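Local coordinates for protein lytic polysaccharide monooxygenase ([Kitasatospora] papulosa, PDB 6NDQ) that probably uses a copper centre to cleave cellulose or related polysaccharide chains oxidatively, as other lytic polysaccharide monooxygenases do, at residues V100-Q105 and T166-S171; F113-T118 and Q135-T140. All coordinates share one frame; numbering follows the deposited sequence.

Interaction 1. Residues V100-Q105 and T166-S171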
# COMPACT_ATOMS: atom_id res chain seq x y z
N VAL A 100 1.61 11.31 2.22
CA VAL A 100 2.03 9.92 2.19
C VAL A 100 3.50 9.89 2.58
O VAL A 100 4.33 10.57 1.96
CB VAL A 100 1.82 9.29 0.81
CG1 VAL A 100 2.47 7.93 0.77
CG2 VAL A 100 0.33 9.18 0.48
N LYS A 101 3.82 9.12 3.61
CA LYS A 101 5.14 9.10 4.22
C LYS A 101 5.73 7.71 3.99
O LYS A 101 5.14 6.71 4.42
CB LYS A 101 5.06 9.42 5.71
CG LYS A 101 6.40 9.63 6.38
CD LYS A 101 6.19 9.99 7.84
CE LYS A 101 7.27 9.39 8.70
NZ LYS A 101 8.14 10.44 9.26
N LEU A 102 6.86 7.65 3.28
CA LEU A 102 7.58 6.40 3.10
C LEU A 102 8.78 6.35 4.04
O LEU A 102 9.29 7.38 4.50
CB LEU A 102 8.01 6.21 1.64
CG LEU A 102 6.83 6.00 0.69
CD1 LEU A 102 6.42 7.33 0.07
CD2 LEU A 102 7.06 4.92 -0.42
N TYR A 103 9.17 5.12 4.38
CA TYR A 103 10.41 4.85 5.10
C TYR A 103 11.30 3.98 4.22
O TYR A 103 10.85 2.94 3.72
CB TYR A 103 10.14 4.18 6.44
CG TYR A 103 11.42 3.86 7.16
CD1 TYR A 103 12.24 4.89 7.62
CD2 TYR A 103 11.84 2.56 7.34
CE1 TYR A 103 13.42 4.62 8.27
CE2 TYR A 103 13.02 2.28 7.99
CZ TYR A 103 13.81 3.32 8.45
OH TYR A 103 15.00 3.06 9.10
N ASP A 104 12.55 4.40 4.03
CA ASP A 104 13.51 3.77 3.12
C ASP A 104 14.84 3.65 3.86
O ASP A 104 15.67 4.56 3.79
CB ASP A 104 13.65 4.58 1.86
CG ASP A 104 14.76 4.07 0.95
OD1 ASP A 104 15.26 2.94 1.18
OD2 ASP A 104 15.11 4.79 0.00
N GLN A 105 15.03 2.52 4.55
CA GLN A 105 16.23 2.37 5.37
C GLN A 105 17.50 2.68 4.57
O GLN A 105 18.35 3.46 5.03
CB GLN A 105 16.30 0.96 5.94
CG GLN A 105 17.46 0.75 6.90
CD GLN A 105 18.79 0.63 6.20
OE1 GLN A 105 18.88 0.04 5.11
NE2 GLN A 105 19.84 1.20 6.80
N THR A 166 0.23 3.67 -3.63
CA THR A 166 1.46 4.43 -3.84
C THR A 166 2.43 3.59 -4.66
O THR A 166 2.69 2.43 -4.32
CB THR A 166 2.10 4.83 -2.52
OG1 THR A 166 1.15 5.61 -1.76
CG2 THR A 166 3.38 5.67 -2.78
N ILE A 167 2.95 4.17 -5.74
CA ILE A 167 3.94 3.52 -6.59
C ILE A 167 5.26 4.26 -6.44
O ILE A 167 5.34 5.47 -6.72
CB ILE A 167 3.51 3.49 -8.06
CG1 ILE A 167 2.19 2.73 -8.24
CG2 ILE A 167 4.59 2.81 -8.88
CD1 ILE A 167 1.77 2.54 -9.69
N TRP A 168 6.29 3.53 -6.02
CA TRP A 168 7.61 4.08 -5.70
C TRP A 168 8.60 3.50 -6.70
O TRP A 168 8.91 2.30 -6.66
CB TRP A 168 8.02 3.74 -4.27
CG TRP A 168 9.46 4.00 -3.91
CD1 TRP A 168 10.34 4.84 -4.55
CD2 TRP A 168 10.18 3.44 -2.81
NE1 TRP A 168 11.56 4.81 -3.92
CE2 TRP A 168 11.49 3.96 -2.85
CE3 TRP A 168 9.86 2.53 -1.80
CZ2 TRP A 168 12.46 3.61 -1.91
CZ3 TRP A 168 10.83 2.18 -0.87
CH2 TRP A 168 12.11 2.73 -0.93
N GLN A 169 9.10 4.36 -7.59
CA GLN A 169 10.14 3.97 -8.53
C GLN A 169 11.49 4.31 -7.91
O GLN A 169 11.87 5.49 -7.83
CB GLN A 169 9.95 4.68 -9.87
CG GLN A 169 11.00 4.32 -10.90
CD GLN A 169 10.98 2.85 -11.26
OE1 GLN A 169 9.91 2.26 -11.46
NE2 GLN A 169 12.16 2.25 -11.35
N ALA A 170 12.22 3.29 -7.48
CA ALA A 170 13.48 3.52 -6.78
C ALA A 170 14.54 4.02 -7.76
O ALA A 170 14.47 3.78 -8.97
CB ALA A 170 13.96 2.24 -6.09
N SER A 171 15.52 4.73 -7.22
CA SER A 171 16.53 5.37 -8.06
C SER A 171 17.76 4.52 -8.30
O SER A 171 18.46 4.73 -9.29
CB SER A 171 16.97 6.71 -7.45
OG SER A 171 15.94 7.68 -7.56
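The indole of Trp168 reaches across to Leu102 and Asp104, and around it the contact is tightest. With CG anti to the backbone N (chi1 168°), the ring leaves strand 166-170 and lies between the two backbones. Leu102 slides past it in the opposite direction, bringing its CD2 methyl obliquely to within 3.9 Å of Trp168 CE3. At the far rim Asp104 crosses the indole at about a right angle: its CG lies 3.5 Å from Trp168 CH2, and OD2 comes equally near CZ2, close to the ring plane at the edge. Carboxylate and indole planes are turned 62° apart. An oxygen placed there probably gains from the slightly positive ring hydrogens, but its firm partners are the hydroxyl of Tyr149 and the backbone N of His108, which together satisfy this buried atom. Trp168 is itself anchored through NE1 to the carbonyl of Gly109 and stacks with Phe113 and Tyr177.

The two strands belong to different sheets of the immunoglobulin-like beta sandwich at the core of this family. The axes of 100-104 and 166-170 come no closer than 10.1 Å, with N-to-C directions 43° apart, so the contact is made entirely by side chains. Every second residue of 100-104 turns inward, while Tyr103, partly exposed, points away from strand 166-170.

Packing is looser at the other end, although the backbones are nearer there: Val100 and Thr166 have CA atoms 8.2 Å apart, against 9.9 Å for Asp104 and Ala170. Small side chains meet here, and Val100 CG1 touches Thr166 OG1 at 3.7 Å as the two slide past each other. Val4 of strand 2-6 packs against Val100, Leu102 and Thr166, adding to the apolar surroundings of this sparser end.

Interaction 2. Residues F113-T118 and Q135-T140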
# COMPACT_ATOMS: atom_id res chain seq x y z
N PHE A 113 7.25 9.32 -7.70
CA PHE A 113 6.15 8.64 -7.04
C PHE A 113 4.84 8.94 -7.77
O PHE A 113 4.58 10.09 -8.15
CB PHE A 113 5.98 9.10 -5.61
CG PHE A 113 7.13 8.77 -4.70
CD1 PHE A 113 7.19 7.55 -4.05
CD2 PHE A 113 8.12 9.70 -4.46
CE1 PHE A 113 8.22 7.25 -3.18
CE2 PHE A 113 9.17 9.41 -3.60
CZ PHE A 113 9.23 8.18 -2.96
N GLN A 114 3.99 7.93 -7.88
CA GLN A 114 2.59 8.11 -8.25
C GLN A 114 1.72 7.72 -7.07
O GLN A 114 1.94 6.67 -6.46
CB GLN A 114 2.24 7.28 -9.48
CG GLN A 114 3.02 7.75 -10.70
CD GLN A 114 2.80 6.86 -11.91
OE1 GLN A 114 2.46 5.69 -11.78
NE2 GLN A 114 3.00 7.42 -13.09
N VAL A 115 0.76 8.57 -6.73
CA VAL A 115 -0.25 8.22 -5.73
C VAL A 115 -1.60 8.21 -6.42
O VAL A 115 -2.00 9.20 -7.03
CB VAL A 115 -0.25 9.19 -4.54
CG1 VAL A 115 -1.33 8.77 -3.53
CG2 VAL A 115 1.12 9.20 -3.89
N TYR A 116 -2.29 7.07 -6.33
CA TYR A 116 -3.65 6.89 -6.81
C TYR A 116 -4.57 6.72 -5.61
O TYR A 116 -4.13 6.27 -4.54
CB TYR A 116 -3.78 5.66 -7.70
CG TYR A 116 -2.96 5.65 -8.96
CD1 TYR A 116 -1.63 5.25 -8.94
CD2 TYR A 116 -3.52 6.02 -10.17
CE1 TYR A 116 -0.86 5.23 -10.11
CE2 TYR A 116 -2.78 5.99 -11.34
CZ TYR A 116 -1.45 5.61 -11.30
OH TYR A 116 -0.71 5.59 -12.47
N VAL A 117 -5.85 7.04 -5.78
CA VAL A 117 -6.85 6.68 -4.78
C VAL A 117 -8.06 6.05 -5.47
O VAL A 117 -8.38 6.41 -6.61
CB VAL A 117 -7.26 7.89 -3.94
CG1 VAL A 117 -8.13 8.85 -4.76
CG2 VAL A 117 -8.02 7.42 -2.70
N THR A 118 -8.71 5.09 -4.79
CA THR A 118 -9.93 4.50 -5.32
C THR A 118 -11.03 5.55 -5.48
O THR A 118 -11.23 6.41 -4.62
CB THR A 118 -10.44 3.33 -4.43
OG1 THR A 118 -10.70 3.77 -3.08
CG2 THR A 118 -9.47 2.18 -4.40
N GLN A 135 -7.85 6.59 -9.44
CA GLN A 135 -7.69 7.94 -9.98
C GLN A 135 -6.36 8.46 -9.48
O GLN A 135 -6.08 8.40 -8.29
CB GLN A 135 -8.82 8.87 -9.51
CG GLN A 135 -10.20 8.50 -10.03
CD GLN A 135 -11.32 9.39 -9.49
OE1 GLN A 135 -11.50 9.54 -8.27
NE2 GLN A 135 -12.08 9.99 -10.41
N LEU A 136 -5.52 8.96 -10.40
CA LEU A 136 -4.23 9.50 -10.01
C LEU A 136 -4.42 10.84 -9.30
O LEU A 136 -5.05 11.74 -9.86
CB LEU A 136 -3.33 9.68 -11.23
CG LEU A 136 -1.94 10.33 -11.09
CD1 LEU A 136 -0.92 9.38 -10.54
CD2 LEU A 136 -1.43 10.92 -12.43
N VAL A 137 -3.92 10.96 -8.07
CA VAL A 137 -4.11 12.20 -7.32
C VAL A 137 -2.80 12.92 -7.00
O VAL A 137 -2.84 14.14 -6.78
CB VAL A 137 -4.93 11.98 -6.03
CG1 VAL A 137 -6.40 11.68 -6.35
CG2 VAL A 137 -4.31 10.91 -5.15
N ALA A 138 -1.65 12.26 -7.00
CA ALA A 138 -0.38 12.96 -6.85
C ALA A 138 0.64 12.31 -7.77
O ALA A 138 0.60 11.10 -7.99
CB ALA A 138 0.11 12.94 -5.39
N GLU A 139 1.54 13.13 -8.34
CA GLU A 139 2.67 12.58 -9.08
C GLU A 139 3.84 13.53 -8.92
O GLU A 139 3.69 14.74 -9.10
CB GLU A 139 2.35 12.40 -10.57
CG GLU A 139 3.46 11.63 -11.25
CD GLU A 139 3.12 11.20 -12.66
OE1 GLU A 139 2.00 11.49 -13.13
OE2 GLU A 139 4.01 10.60 -13.31
N THR A 140 5.00 12.99 -8.60
CA THR A 140 6.14 13.81 -8.22
C THR A 140 7.28 13.64 -9.20
O THR A 140 7.29 12.74 -10.04
CB THR A 140 6.66 13.48 -6.82
OG1 THR A 140 7.38 12.24 -6.87
CG2 THR A 140 5.52 13.41 -5.79
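Val115 packs against Ala138, CB to CB at 3.9 Å, while its CG1 methyl meets CG2 of Val137. Further along the same face, Val117 CG1 crosses to Val137 CG1 at 3.7 Å; Val153 of the facing sheet closes over Val137 and Ala138. Val137 serves both valines because the antiparallel ladder shifts by one residue here. This is a classic beta bulge: Val137 N and Ala138 N both bond to Val115 O, at 2.8 and 3.1 Å, and the near-helical psi of Val137 (-22°) turns the two N-H groups onto one acceptor.

Beyond the bulge, on the opposite face, Leu136 lies across Tyr116. Its CD1 methyl sits over the ring face, 4.0 Å from the centroid, in a CH-pi contact. The Tyr116 hydroxyl donates to Gln114 OE1 from above the amide plane, off the lone pairs. Replacing Tyr116 by an alanine would probably leave the Leu136 methyl without its aromatic floor and the amide of Gln114 freer to turn.

Gln114 in turn runs beside Glu139, pointing the same way, and its NE2 makes a straight but weak 3.3 Å bond to OE2, the two flat groups being nearly perpendicular. At the end of the ladder Thr140 OG1 lies at the edge of the Phe113 ring and accepts from Phe113 N at 3.0 Å.

Overall arrangement
Interaction 2 extends within one sheet, whereas interaction 1 spans the gap between two; their centres are 13 Å apart. Strand 110-118 joins them: it pairs with 134-139 along one side and with 160-170 along the other, where Ile167 N probably bonds to Gln114 O at 2.8 Å. The Phe113 ring reaches into the core, its CE1 lying 3.5 Å from Trp168 CD1 and 3.7 Å from Leu102 CD1. On the other face, Ile167 CD1 packs 3.8 Å from Tyr116 CE1. Strand 2-6, bonded to 97-104, follows the amino-terminal histidine, which in this family helps hold the catalytic copper; neither contact contains that residue.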